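Local structure of D-aminopeptidase (5TZB) at residues Gly211-Gly223 / Ser259-Leu271. The protein is a beta-aminopeptidase of peptidase family S58 and an Ntn hydrolase, probably cleaving N-terminal beta-amino acids from small peptides and amides. Sequence-based numbering, arbitrary orientation.
Sequences GWTVGALVQANYG and SIVVTIATDAPLL
Trp212 lays one face of its indole over Ala268: CA of Ala268 sits 3.6 Å from the centroid of the five-membered ring, 17° off its normal, a CH-pi contact, while the Ala268 methyl rests on the same face, over CG and CD2. Further along the indole, Pro269 CD reaches NE1 of Trp212 at 3.5 Å, the side chains crossing at about a right angle. Thr323 of a second subunit packs against both.

Next to the indole, the carboxylate of Asp267 folds back across the strand end. Its CG stands between the backbone N and the carbonyl carbon (chi1 59°), which brings OD1 to within 2.7 Å of Thr213 N, met on the syn side and out of the carboxylate plane. OD2 accepts a hydrogen bond from a water that also donates to Gly211 O and accepts from Thr213 OG1. Thr266 OG1 donates to Thr213 O from above the carbonyl plane and accepts from Ala268 N; the latter bond closes an ST turn.

Strands 213-220 and 260-266 run antiparallel as neighbours in a central sheet of the Ntn-hydrolase fold, with strand 197-204 beyond the first and strand 298-305 beyond the second. In one hydrogen-bonded pair, Gly215 N to Ala265 O and Ala265 N to Gly215 O are both 2.7 Å.

On the face turned to helix 272-289, Val214 CG1 meets Ile264 CG2 obliquely at 3.9 Å, whereas Val218 and Val262 run alongside each other, CG1 of Val218 against both Val262 methyls. With CG1 anti to its N (chi1 177°) and the chain extended beyond, Ile260 carries CD1 to Val218 CB, and its CB comes 4.1 Å from Tyr222 CD2. On the other face, Val261 CG2 touches Gln219 CB at 3.5 Å; Gln219 NE2 continues to Thr148 OG1 and Thr114 O.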
loop_
_atom_site.group_PDB
_atom_site.type_symbol
_atom_site.label_atom_id
_atom_site.label_comp_id
_atom_site.label_asym_id
_atom_site.label_seq_id
_atom_site.Cartn_x
_atom_site.Cartn_y
_atom_site.Cartn_z
ATOM N N GLY C 211 -9.443 26.256 -13.890
ATOM C CA GLY C 211 -9.160 26.275 -15.316
ATOM C C GLY C 211 -8.256 25.157 -15.832
ATOM O O GLY C 211 -7.827 25.189 -16.993
ATOM N N TRP C 212 -7.978 24.154 -15.000
ATOM C CA TRP C 212 -7.071 23.084 -15.408
ATOM C C TRP C 212 -7.677 22.101 -16.416
ATOM O O TRP C 212 -8.898 21.928 -16.505
ATOM C CB TRP C 212 -6.578 22.319 -14.182
ATOM C CG TRP C 212 -5.888 23.204 -13.212
ATOM C CD1 TRP C 212 -4.789 23.975 -13.452
ATOM C CD2 TRP C 212 -6.260 23.439 -11.854
ATOM N NE1 TRP C 212 -4.440 24.670 -12.317
ATOM C CE2 TRP C 212 -5.331 24.363 -11.321
ATOM C CE3 TRP C 212 -7.279 22.945 -11.025
ATOM C CZ2 TRP C 212 -5.388 24.800 -10.004
ATOM C CZ3 TRP C 212 -7.342 23.384 -9.718
ATOM C CH2 TRP C 212 -6.397 24.307 -9.213
ATOM N N THR C 213 -6.796 21.472 -17.188
ATOM C CA THR C 213 -7.181 20.442 -18.141
ATOM C C THR C 213 -6.783 19.059 -17.618
ATOM O O THR C 213 -5.708 18.899 -17.034
ATOM C CB THR C 213 -6.521 20.676 -19.497
ATOM O OG1 THR C 213 -6.946 21.945 -20.010
ATOM C CG2 THR C 213 -6.884 19.558 -20.489
ATOM N N VAL C 214 -7.675 18.089 -17.788
ATOM C CA VAL C 214 -7.388 16.687 -17.461
ATOM C C VAL C 214 -7.578 15.834 -18.710
ATOM O O VAL C 214 -8.652 15.863 -19.329
ATOM C CB VAL C 214 -8.299 16.154 -16.328
ATOM C CG1 VAL C 214 -7.990 14.699 -16.039
ATOM C CG2 VAL C 214 -8.130 16.971 -15.078
ATOM N N GLY C 215 -6.542 15.096 -19.099
ATOM C CA GLY C 215 -6.630 14.223 -20.265
ATOM C C GLY C 215 -6.348 12.776 -19.911
ATOM O O GLY C 215 -5.688 12.510 -18.920
ATOM N N ALA C 216 -6.858 11.840 -20.708
ATOM C CA ALA C 216 -6.583 10.421 -20.498
ATOM C C ALA C 216 -6.263 9.726 -21.812
ATOM O O ALA C 216 -6.857 10.034 -22.855
ATOM C CB ALA C 216 -7.777 9.717 -19.813
ATOM N N LEU C 217 -5.337 8.774 -21.761
ATOM C CA LEU C 217 -5.063 7.919 -22.914
ATOM C C LEU C 217 -5.120 6.464 -22.443
ATOM O O LEU C 217 -4.382 6.064 -21.536
ATOM C CB LEU C 217 -3.692 8.234 -23.530
ATOM C CG LEU C 217 -3.313 7.477 -24.813
ATOM C CD1 LEU C 217 -4.046 8.078 -25.979
ATOM C CD2 LEU C 217 -1.812 7.512 -25.053
ATOM N N VAL C 218 -6.007 5.670 -23.028
ATOM C CA VAL C 218 -6.127 4.290 -22.572
ATOM C C VAL C 218 -5.750 3.317 -23.678
ATOM O O VAL C 218 -5.809 3.643 -24.873
ATOM C CB VAL C 218 -7.552 3.961 -22.087
ATOM C CG1 VAL C 218 -8.005 4.988 -21.056
ATOM C CG2 VAL C 218 -8.516 3.901 -23.278
ATOM N N GLN C 219 -5.321 2.132 -23.257
ATOM C CA GLN C 219 -5.196 0.987 -24.145
ATOM C C GLN C 219 -6.146 -0.067 -23.586
ATOM O O GLN C 219 -5.837 -0.733 -22.595
ATOM C CB GLN C 219 -3.751 0.491 -24.215
ATOM C CG GLN C 219 -3.528 -0.714 -25.103
ATOM C CD GLN C 219 -2.055 -0.952 -25.366
ATOM O OE1 GLN C 219 -1.397 -0.135 -26.013
ATOM N NE2 GLN C 219 -1.524 -2.067 -24.860
ATOM N N ALA C 220 -7.327 -0.158 -24.198
ATOM C CA ALA C 220 -8.441 -0.938 -23.667
ATOM C C ALA C 220 -8.478 -2.333 -24.277
ATOM O O ALA C 220 -8.591 -2.485 -25.501
ATOM C CB ALA C 220 -9.771 -0.212 -23.914
ATOM N N ASN C 221 -8.392 -3.335 -23.405
ATOM C CA ASN C 221 -8.315 -4.735 -23.800
ATOM C C ASN C 221 -9.033 -5.634 -22.797
ATOM O O ASN C 221 -8.578 -6.733 -22.514
ATOM C CB ASN C 221 -6.844 -5.150 -23.916
ATOM C CG ASN C 221 -6.656 -6.490 -24.604
ATOM O OD1 ASN C 221 -7.167 -6.719 -25.696
ATOM N ND2 ASN C 221 -5.914 -7.391 -23.952
ATOM N N TYR C 222 -10.148 -5.158 -22.249
ATOM C CA TYR C 222 -10.807 -5.842 -21.137
ATOM C C TYR C 222 -12.283 -6.106 -21.457
ATOM O O TYR C 222 -12.835 -5.528 -22.387
ATOM C CB TYR C 222 -10.721 -4.991 -19.856
ATOM C CG TYR C 222 -11.764 -3.901 -19.919
ATOM C CD1 TYR C 222 -13.009 -4.067 -19.321
ATOM C CD2 TYR C 222 -11.531 -2.738 -20.642
ATOM C CE1 TYR C 222 -14.000 -3.104 -19.447
ATOM C CE2 TYR C 222 -12.515 -1.758 -20.770
ATOM C CZ TYR C 222 -13.749 -1.951 -20.162
ATOM O OH TYR C 222 -14.744 -0.997 -20.270
ATOM N N GLY C 223 -12.923 -6.946 -20.646
ATOM C CA GLY C 223 -14.368 -6.915 -20.531
ATOM C C GLY C 223 -15.178 -7.924 -21.295
ATOM O O GLY C 223 -14.830 -8.350 -22.403
ATOM N N SER C 259 -7.387 -6.642 -19.844
ATOM C CA SER C 259 -6.476 -5.656 -19.271
ATOM C C SER C 259 -6.775 -4.258 -19.794
ATOM O O SER C 259 -7.259 -4.096 -20.913
ATOM C CB SER C 259 -5.016 -6.003 -19.577
ATOM O OG SER C 259 -4.641 -7.259 -19.035
ATOM N N ILE C 260 -6.476 -3.245 -18.988
ATOM C CA ILE C 260 -6.508 -1.887 -19.509
ATOM C C ILE C 260 -5.472 -1.034 -18.803
ATOM O O ILE C 260 -5.420 -0.978 -17.573
ATOM C CB ILE C 260 -7.916 -1.219 -19.403
ATOM C CG1 ILE C 260 -7.849 0.233 -19.899
ATOM C CG2 ILE C 260 -8.481 -1.292 -17.978
ATOM C CD1 ILE C 260 -9.202 0.944 -19.940
ATOM N N VAL C 261 -4.628 -0.380 -19.596
ATOM C CA VAL C 261 -3.670 0.559 -19.030
ATOM C C VAL C 261 -4.186 1.964 -19.286
ATOM O O VAL C 261 -4.750 2.250 -20.339
ATOM C CB VAL C 261 -2.239 0.366 -19.597
ATOM C CG1 VAL C 261 -1.711 -1.032 -19.235
ATOM C CG2 VAL C 261 -2.210 0.545 -21.081
ATOM N N VAL C 262 -4.062 2.814 -18.270
ATOM C CA VAL C 262 -4.583 4.176 -18.319
ATOM C C VAL C 262 -3.491 5.175 -17.940
ATOM O O VAL C 262 -2.803 4.980 -16.944
ATOM C CB VAL C 262 -5.790 4.370 -17.347
ATOM C CG1 VAL C 262 -6.343 5.771 -17.459
ATOM C CG2 VAL C 262 -6.898 3.367 -17.648
ATOM N N THR C 263 -3.313 6.218 -18.745
ATOM C CA THR C 263 -2.515 7.354 -18.315
ATOM C C THR C 263 -3.425 8.563 -18.233
ATOM O O THR C 263 -4.145 8.861 -19.179
ATOM C CB THR C 263 -1.319 7.675 -19.248
ATOM O OG1 THR C 263 -0.402 6.575 -19.271
ATOM C CG2 THR C 263 -0.565 8.902 -18.732
ATOM N N ILE C 264 -3.422 9.210 -17.072
ATOM C CA ILE C 264 -4.121 10.469 -16.856
ATOM C C ILE C 264 -3.101 11.600 -16.810
ATOM O O ILE C 264 -2.102 11.496 -16.097
ATOM C CB ILE C 264 -4.911 10.441 -15.538
ATOM C CG1 ILE C 264 -6.067 9.433 -15.638
ATOM C CG2 ILE C 264 -5.438 11.843 -15.190
ATOM C CD1 ILE C 264 -6.671 9.059 -14.259
ATOM N N ALA C 265 -3.331 12.674 -17.562
ATOM C CA ALA C 265 -2.446 13.843 -17.462
ATOM C C ALA C 265 -3.233 15.092 -17.079
ATOM O O ALA C 265 -4.411 15.255 -17.448
ATOM C CB ALA C 265 -1.696 14.074 -18.771
ATOM N N THR C 266 -2.576 15.996 -16.362
ATOM C CA THR C 266 -3.207 17.271 -16.035
ATOM C C THR C 266 -2.175 18.361 -15.895
ATOM O O THR C 266 -1.043 18.094 -15.477
ATOM C CB THR C 266 -4.027 17.204 -14.728
ATOM O OG1 THR C 266 -4.691 18.453 -14.529
ATOM C CG2 THR C 266 -3.133 16.929 -13.518
ATOM N N ASP C 267 -2.566 19.596 -16.216
ATOM C CA ASP C 267 -1.663 20.724 -15.996
ATOM C C ASP C 267 -1.895 21.359 -14.632
ATOM O O ASP C 267 -1.252 22.351 -14.295
ATOM C CB ASP C 267 -1.813 21.790 -17.086
ATOM C CG ASP C 267 -3.218 22.348 -17.184
ATOM O OD1 ASP C 267 -4.154 21.786 -16.571
ATOM O OD2 ASP C 267 -3.390 23.359 -17.904
ATOM N N ALA C 268 -2.796 20.776 -13.844
ATOM C CA ALA C 268 -2.944 21.184 -12.451
ATOM C C ALA C 268 -1.646 20.900 -11.674
ATOM O O ALA C 268 -0.959 19.924 -11.951
ATOM C CB ALA C 268 -4.125 20.462 -11.809
ATOM N N PRO C 269 -1.281 21.780 -10.729
ATOM C CA PRO C 269 -0.073 21.531 -9.924
ATOM C C PRO C 269 -0.325 20.513 -8.809
ATOM O O PRO C 269 -0.591 20.900 -7.678
ATOM C CB PRO C 269 0.258 22.908 -9.346
ATOM C CG PRO C 269 -1.088 23.604 -9.267
ATOM C CD PRO C 269 -1.866 23.111 -10.471
ATOM N N LEU C 270 -0.363 19.230 -9.158
ATOM C CA LEU C 270 -0.592 18.175 -8.181
ATOM C C LEU C 270 0.711 17.624 -7.630
ATOM O O LEU C 270 1.639 17.343 -8.400
ATOM C CB LEU C 270 -1.402 17.034 -8.802
ATOM C CG LEU C 270 -2.848 17.359 -9.199
ATOM C CD1 LEU C 270 -3.529 16.107 -9.723
ATOM C CD2 LEU C 270 -3.617 17.938 -8.030
ATOM N N LEU C 271 0.756 17.442 -6.315
ATOM C CA LEU C 271 1.869 16.767 -5.634
ATOM C C LEU C 271 1.779 15.249 -5.849
ATOM O O LEU C 271 0.710 14.757 -6.234
ATOM C CB LEU C 271 1.846 17.089 -4.138
ATOM C CG LEU C 271 1.984 18.566 -3.773
ATOM C CD1 LEU C 271 1.955 18.736 -2.269
ATOM C CD2 LEU C 271 3.270 19.130 -4.370
HETATM O O HOH W 1 -5.862 24.099 -18.812
HETATM O O HOH W 2 -4.869 -8.392 -21.463
#